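Local coordinates for C-1-tetrahydrofolate synthase, cytoplasmic, putative (Trypanosoma brucei, PDB 4CJX), which probably catalyses the NADP-dependent oxidation of methylenetetrahydrofolate and the hydrolysis of the resulting methenyl compound in one-carbon metabolism, at residues 39-44 with 307-312; 172-177 with 297-302. All coordinates share one frame; numbering follows the deposited sequence.

Contacts 1 and 2 share helix 296-316, and their centres lie 15 Å apart. Contact 2 uses the beginning of this helix, residues 297-302, and contact 1 uses residues 307-312 farther along. The partner helices differ: 39-44 belongs to helix 30-51, and 172-177 to helix 166-178. Leu41 CD1 of contact 1 packs on Ser302 O of contact 2 at 4.2 Å, joining the two directly. Contact 2 borders the inhibitor through Gly297, Pro298 and Val301, and its Leu174 side chain is about 11 Å from that of Thr259, an NADP-binding residue. Contact 1 lies away from these sites. Along the chain, contact 2 is nested within the long excursion that contact 1 closes.

Contact 1: residues 39-44 with 307-312; sequences KELTEE and NTLTMF
Leu41 and Leu309 meet methyl to methyl between two helices, and one atom of Leu309, CD2, makes nearly the whole contact. Leu41 CD2 sits 3.4 Å from Leu309 CD2, tighter than ordinary van der Waals packing. The backbones stand well back from this meeting point, with Leu41 CA 7.9 Å from Leu309 CA. Leu309 CB points toward residues 39-44, and its CG lies anti to the backbone N (chi1 -175°), which carries the branched end toward Leu41 and Glu44. Leu41 reaches in differently: its CA-CB bond is not aimed at the partner helix, but the branched end swings nearer, and the two side chains pass head to tail. Val45 and Leu48, farther along helix 30-51, and Pro57 in the following loop also touch Leu309.

The other flank is looser and partly open to solvent. There Glu44, with an extended chain beyond CG, slants across the same methyl, and its OE1 is 3.7 Å from Leu309 CD2. Its CD is equally near, and CB, CG and OE2 are within 4.2 Å of Leu309 CD2. The carbon chain and the carboxylate thus lie against a methyl; the polar partner of Glu44 is Lys313, one turn beyond Leu309, whose NZ forms a salt bridge with OE2.

Helix 30-51 follows a strand of the large parallel sheet and leads into the three-stranded one, while helix 296-316 also sets out from the large sheet, so the two run together between the domains. Apolar contact of the buried leucines joins them, and on the partly exposed side the salt bridge of Glu44 and Lys313 adds a charged link between the same two helices.

Contact 2: residues 172-177 with 297-302; sequences MELLRC and GPVTVS. With 9L9 ((2S)-2-[[4-[[2,4-bis(azanyl)-6-oxidanylidene-1H-pyrimidin-5-yl]carbamoylamino]phenyl]carbonylamino]pentanedioic acid), chain G.
Ser302 OG is held by two groups, Gln38 NE2 of helix 30-51 and, through a weak 3.3 Å bond, Pro298 O one turn back in its own helix. A turn away, Val299 makes the contact with helix 166-178, using one methyl for each neighbour. Its CG1 lies 4.0 Å from Glu173 CG, the two side chains crossing at about a right angle, while Val299 CG2 meets Leu174 CD2 at 4.1 Å. The bend of Glu173 at chi2 (68°) lets CG rest on Val299 while OE1 is paired with Arg176. Arg176 NH1 reaches Glu173 OE1 at 3.3 Å, on the syn lone pair and close to the guanidinium plane, in a salt bridge within one helix. Val33 of helix 30-51 also packs on Val299, so three helices converge here.

The same turn of helix 296-316 lines the inhibitor pocket: Val301 CG2 touches 9L9 C5B at 3.8 Å, and Pro298 CD lies 3.6 Å from 9L9 O, a carboxylate oxygen. Such a helix, backed by helix 166-178 and bordering the bound ligand, is typical of the folate site between the two domains of the methylenetetrahydrofolate dehydrogenase-cyclohydrolase (FolD) fold.

Contact 1: residues 39-44 with 307-312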
loop_
_atom_site.group_PDB
_atom_site.type_symbol
_atom_site.label_atom_id
_atom_site.label_comp_id
_atom_site.label_asym_id
_atom_site.label_seq_id
_atom_site.Cartn_x
_atom_site.Cartn_y
_atom_site.Cartn_z
ATOM N N LYS B 39 -22.512 -22.200 1.808
ATOM C CA LYS B 39 -23.305 -23.127 2.611
ATOM C C LYS B 39 -23.167 -22.780 4.083
ATOM O O LYS B 39 -24.123 -22.906 4.848
ATOM C CB LYS B 39 -22.859 -24.581 2.379
ATOM C CG LYS B 39 -23.628 -25.595 3.208
ATOM N N GLU B 40 -21.973 -22.349 4.476
ATOM C CA GLU B 40 -21.699 -22.048 5.868
ATOM C C GLU B 40 -22.289 -20.687 6.204
ATOM O O GLU B 40 -22.853 -20.515 7.276
ATOM C CB GLU B 40 -20.198 -22.084 6.156
ATOM N N LEU B 41 -22.152 -19.726 5.287
ATOM C CA LEU B 41 -22.798 -18.418 5.442
ATOM C C LEU B 41 -24.316 -18.526 5.578
ATOM O O LEU B 41 -24.897 -17.847 6.383
ATOM C CB LEU B 41 -22.472 -17.493 4.267
ATOM C CG LEU B 41 -21.021 -17.034 4.093
ATOM C CD1 LEU B 41 -20.911 -16.096 2.908
ATOM C CD2 LEU B 41 -20.447 -16.358 5.320
ATOM N N THR B 42 -24.952 -19.382 4.788
ATOM C CA THR B 42 -26.408 -19.519 4.832
ATOM C C THR B 42 -26.894 -19.992 6.208
ATOM O O THR B 42 -27.819 -19.407 6.784
ATOM C CB THR B 42 -26.897 -20.472 3.731
ATOM O OG1 THR B 42 -26.549 -19.906 2.467
ATOM C CG2 THR B 42 -28.408 -20.684 3.793
ATOM N N GLU B 43 -26.247 -21.029 6.737
ATOM C CA GLU B 43 -26.605 -21.557 8.038
ATOM C C GLU B 43 -26.302 -20.511 9.122
ATOM O O GLU B 43 -27.057 -20.368 10.073
ATOM C CB GLU B 43 -25.908 -22.908 8.288
ATOM C CG GLU B 43 -26.378 -24.010 7.330
ATOM C CD GLU B 43 -25.480 -25.240 7.311
ATOM O OE1 GLU B 43 -25.367 -25.922 8.348
ATOM O OE2 GLU B 43 -24.899 -25.536 6.247
ATOM N N GLU B 44 -25.211 -19.756 8.957
ATOM C CA GLU B 44 -24.888 -18.708 9.945
ATOM C C GLU B 44 -25.963 -17.603 10.013
ATOM O O GLU B 44 -26.328 -17.136 11.097
ATOM C CB GLU B 44 -23.511 -18.091 9.669
ATOM C CG GLU B 44 -22.959 -17.295 10.849
ATOM C CD GLU B 44 -21.478 -16.952 10.717
ATOM O OE1 GLU B 44 -20.804 -17.515 9.827
ATOM O OE2 GLU B 44 -20.981 -16.104 11.506
ATOM N N ASN B 307 -17.516 -10.460 3.887
ATOM C CA ASN B 307 -17.327 -9.104 4.392
ATOM C C ASN B 307 -18.645 -8.538 4.929
ATOM O O ASN B 307 -18.699 -7.962 6.011
ATOM C CB ASN B 307 -16.809 -8.155 3.308
ATOM C CG ASN B 307 -15.364 -8.397 2.933
ATOM O OD1 ASN B 307 -14.728 -9.321 3.426
ATOM N ND2 ASN B 307 -14.843 -7.571 2.036
ATOM N N THR B 308 -19.705 -8.737 4.152
ATOM C CA THR B 308 -21.017 -8.210 4.478
ATOM C C THR B 308 -21.587 -8.825 5.764
ATOM O O THR B 308 -22.130 -8.110 6.618
ATOM C CB THR B 308 -21.972 -8.427 3.283
ATOM O OG1 THR B 308 -21.440 -7.765 2.110
ATOM C CG2 THR B 308 -23.357 -7.926 3.608
ATOM N N LEU B 309 -21.435 -10.138 5.919
ATOM C CA LEU B 309 -21.844 -10.809 7.154
ATOM C C LEU B 309 -21.006 -10.337 8.341
ATOM O O LEU B 309 -21.547 -10.127 9.418
ATOM C CB LEU B 309 -21.764 -12.330 7.009
ATOM C CG LEU B 309 -22.278 -13.188 8.168
ATOM C CD1 LEU B 309 -23.763 -12.984 8.436
ATOM C CD2 LEU B 309 -21.997 -14.650 7.860
ATOM N N THR B 310 -19.699 -10.154 8.138
ATOM C CA THR B 310 -18.836 -9.578 9.169
ATOM C C THR B 310 -19.307 -8.170 9.550
ATOM O O THR B 310 -19.428 -7.847 10.747
ATOM C CB THR B 310 -17.352 -9.601 8.764
ATOM O OG1 THR B 310 -16.955 -10.960 8.559
ATOM C CG2 THR B 310 -16.483 -9.021 9.838
ATOM N N MET B 311 -19.633 -7.351 8.549
ATOM C CA MET B 311 -20.126 -5.982 8.808
ATOM C C MET B 311 -21.497 -6.014 9.513
ATOM O O MET B 311 -21.738 -5.266 10.459
ATOM C CB MET B 311 -20.164 -5.162 7.509
ATOM C CG MET B 311 -18.772 -4.933 6.907
ATOM S SD MET B 311 -18.696 -4.969 5.086
ATOM C CE MET B 311 -19.143 -3.273 4.760
ATOM N N PHE B 312 -22.373 -6.909 9.069
ATOM C CA PHE B 312 -23.652 -7.117 9.726
ATOM C C PHE B 312 -23.433 -7.403 11.211
ATOM O O PHE B 312 -23.997 -6.716 12.056
ATOM C CB PHE B 312 -24.419 -8.254 9.056
ATOM C CG PHE B 312 -25.646 -8.690 9.799
ATOM C CD1 PHE B 312 -26.784 -7.893 9.820
ATOM C CD2 PHE B 312 -25.675 -9.898 10.478
ATOM C CE1 PHE B 312 -27.936 -8.290 10.493
ATOM C CE2 PHE B 312 -26.814 -10.297 11.163
ATOM C CZ PHE B 312 -27.952 -9.494 11.171
#

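Contact 2: residues 172-177 with 297-302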
loop_
_atom_site.group_PDB
_atom_site.type_symbol
_atom_site.label_atom_id
_atom_site.label_comp_id
_atom_site.label_asym_id
_atom_site.label_seq_id
_atom_site.Cartn_x
_atom_site.Cartn_y
_atom_site.Cartn_z
ATOM N N MET B 172 -6.280 -15.052 -1.546
ATOM C CA MET B 172 -5.707 -15.587 -0.323
ATOM C C MET B 172 -6.469 -16.843 0.092
ATOM O O MET B 172 -5.872 -17.824 0.543
ATOM C CB MET B 172 -5.697 -14.532 0.816
ATOM C CG MET B 172 -4.823 -13.309 0.568
ATOM S SD MET B 172 -3.174 -13.665 -0.064
ATOM C CE MET B 172 -2.305 -14.243 1.392
ATOM N N GLU B 173 -7.783 -16.840 -0.114
ATOM C CA GLU B 173 -8.595 -18.021 0.185
ATOM C C GLU B 173 -8.235 -19.218 -0.720
ATOM O O GLU B 173 -8.217 -20.366 -0.262
ATOM C CB GLU B 173 -10.087 -17.677 0.072
ATOM C CG GLU B 173 -11.054 -18.848 0.219
ATOM C CD GLU B 173 -11.107 -19.457 1.624
ATOM O OE1 GLU B 173 -10.637 -18.843 2.607
ATOM O OE2 GLU B 173 -11.634 -20.583 1.725
ATOM N N LEU B 174 -7.970 -18.957 -1.995
ATOM C CA LEU B 174 -7.564 -20.028 -2.884
ATOM C C LEU B 174 -6.164 -20.568 -2.551
ATOM O O LEU B 174 -5.956 -21.767 -2.636
ATOM C CB LEU B 174 -7.686 -19.596 -4.344
ATOM C CG LEU B 174 -9.166 -19.468 -4.741
ATOM C CD1 LEU B 174 -9.285 -18.877 -6.114
ATOM C CD2 LEU B 174 -9.895 -20.793 -4.711
ATOM N N LEU B 175 -5.235 -19.696 -2.135
ATOM C CA LEU B 175 -3.927 -20.158 -1.599
ATOM C C LEU B 175 -4.068 -21.021 -0.336
ATOM O O LEU B 175 -3.384 -22.036 -0.160
ATOM C CB LEU B 175 -2.975 -18.988 -1.355
ATOM C CG LEU B 175 -2.490 -18.312 -2.643
ATOM C CD1 LEU B 175 -1.708 -17.037 -2.349
ATOM C CD2 LEU B 175 -1.637 -19.242 -3.494
ATOM N N ARG B 176 -4.979 -20.624 0.535
ATOM C CA ARG B 176 -5.291 -21.385 1.746
ATOM C C ARG B 176 -5.808 -22.795 1.386
ATOM O O ARG B 176 -5.411 -23.804 1.994
ATOM C CB ARG B 176 -6.348 -20.601 2.515
ATOM C CG ARG B 176 -6.666 -21.086 3.898
ATOM C CD ARG B 176 -7.938 -20.398 4.373
ATOM N NE ARG B 176 -8.263 -20.718 5.751
ATOM C CZ ARG B 176 -9.333 -20.254 6.395
ATOM N NH1 ARG B 176 -10.203 -19.444 5.780
ATOM N NH2 ARG B 176 -9.542 -20.597 7.661
ATOM N N CYS B 177 -6.708 -22.839 0.400
ATOM C CA CYS B 177 -7.275 -24.096 -0.078
ATOM C C CYS B 177 -6.194 -25.002 -0.666
ATOM O O CYS B 177 -6.206 -26.217 -0.439
ATOM C CB CYS B 177 -8.355 -23.845 -1.141
ATOM S SG CYS B 177 -9.880 -23.097 -0.526
ATOM N N GLY B 297 -13.174 -15.885 -9.702
ATOM C CA GLY B 297 -14.393 -15.140 -9.810
ATOM C C GLY B 297 -15.510 -15.533 -8.850
ATOM O O GLY B 297 -16.095 -14.668 -8.179
ATOM N N PRO B 298 -15.831 -16.830 -8.794
ATOM C CA PRO B 298 -16.912 -17.193 -7.884
ATOM C C PRO B 298 -16.541 -16.925 -6.420
ATOM O O PRO B 298 -17.412 -16.507 -5.634
ATOM C CB PRO B 298 -17.141 -18.691 -8.164
ATOM C CG PRO B 298 -16.547 -18.899 -9.532
ATOM C CD PRO B 298 -15.400 -17.959 -9.632
ATOM N N VAL B 299 -15.273 -17.126 -6.081
ATOM C CA VAL B 299 -14.802 -16.876 -4.723
ATOM C C VAL B 299 -14.785 -15.381 -4.389
ATOM O O VAL B 299 -15.076 -15.006 -3.260
ATOM C CB VAL B 299 -13.448 -17.554 -4.436
ATOM C CG1 VAL B 299 -13.044 -17.362 -2.971
ATOM C CG2 VAL B 299 -13.571 -19.044 -4.727
ATOM N N THR B 300 -14.490 -14.538 -5.368
ATOM C CA THR B 300 -14.639 -13.107 -5.202
ATOM C C THR B 300 -16.062 -12.712 -4.743
ATOM O O THR B 300 -16.215 -11.898 -3.833
ATOM C CB THR B 300 -14.257 -12.362 -6.495
ATOM O OG1 THR B 300 -12.868 -12.575 -6.737
ATOM C CG2 THR B 300 -14.521 -10.870 -6.375
ATOM N N VAL B 301 -17.082 -13.303 -5.357
ATOM C CA VAL B 301 -18.465 -13.076 -4.930
ATOM C C VAL B 301 -18.686 -13.548 -3.494
ATOM O O VAL B 301 -19.345 -12.855 -2.704
ATOM C CB VAL B 301 -19.487 -13.784 -5.853
ATOM C CG1 VAL B 301 -20.907 -13.641 -5.318
ATOM C CG2 VAL B 301 -19.398 -13.255 -7.277
ATOM N N SER B 302 -18.140 -14.720 -3.158
ATOM C CA SER B 302 -18.280 -15.289 -1.819
ATOM C C SER B 302 -17.620 -14.422 -0.746
ATOM O O SER B 302 -18.118 -14.327 0.376
ATOM C CB SER B 302 -17.680 -16.703 -1.764
ATOM O OG SER B 302 -18.391 -17.555 -2.647
HETATM N N2A 9L9 G . -16.906 -2.484 -6.847
HETATM N N1 9L9 G . -16.089 -3.666 -8.794
HETATM C C2 9L9 G . -16.354 -3.696 -7.467
HETATM N N3 9L9 G . -16.110 -4.818 -6.676
HETATM C C4 9L9 G . -15.581 -5.889 -7.408
HETATM O O4A 9L9 G . -15.364 -6.861 -6.702
HETATM N N5A 9L9 G . -14.926 -7.034 -9.457
HETATM C C5 9L9 G . -15.285 -5.882 -8.778
HETATM C C6 9L9 G . -15.582 -4.735 -9.444
HETATM N N7 9L9 G . -15.311 -4.634 -10.878
HETATM O O8A 9L9 G . -16.869 -8.170 -9.086
HETATM N N9 9L9 G . -15.252 -9.098 -10.347
HETATM C C1B 9L9 G . -15.834 -10.306 -10.615
HETATM C C2B 9L9 G . -15.223 -11.110 -11.598
HETATM C C3B 9L9 G . -15.746 -12.352 -11.963
HETATM C C4B 9L9 G . -16.907 -12.843 -11.360
HETATM C C5B 9L9 G . -17.491 -12.062 -10.339
HETATM C C6B 9L9 G . -16.975 -10.811 -9.978
HETATM C C7B 9L9 G . -17.425 -14.225 -11.715
HETATM O O7B 9L9 G . -18.019 -14.826 -10.853
HETATM C CAW 9L9 G . -15.771 -8.081 -9.609
HETATM N N 9L9 G . -17.165 -14.817 -12.901
HETATM C CA 9L9 G . -17.535 -16.181 -13.260
HETATM C C 9L9 G . -16.291 -17.035 -13.188
HETATM O OXT 9L9 G . -15.203 -16.451 -13.303
HETATM C CB 9L9 G . -18.039 -16.348 -14.674
HETATM C CG 9L9 G . -18.691 -15.083 -15.195
HETATM C CD 9L9 G . -19.496 -15.428 -16.409
HETATM O OE1 9L9 G . -20.372 -16.284 -16.292
HETATM O OE2 9L9 G . -19.251 -14.847 -17.476
HETATM O O 9L9 G . -16.360 -18.279 -13.043
#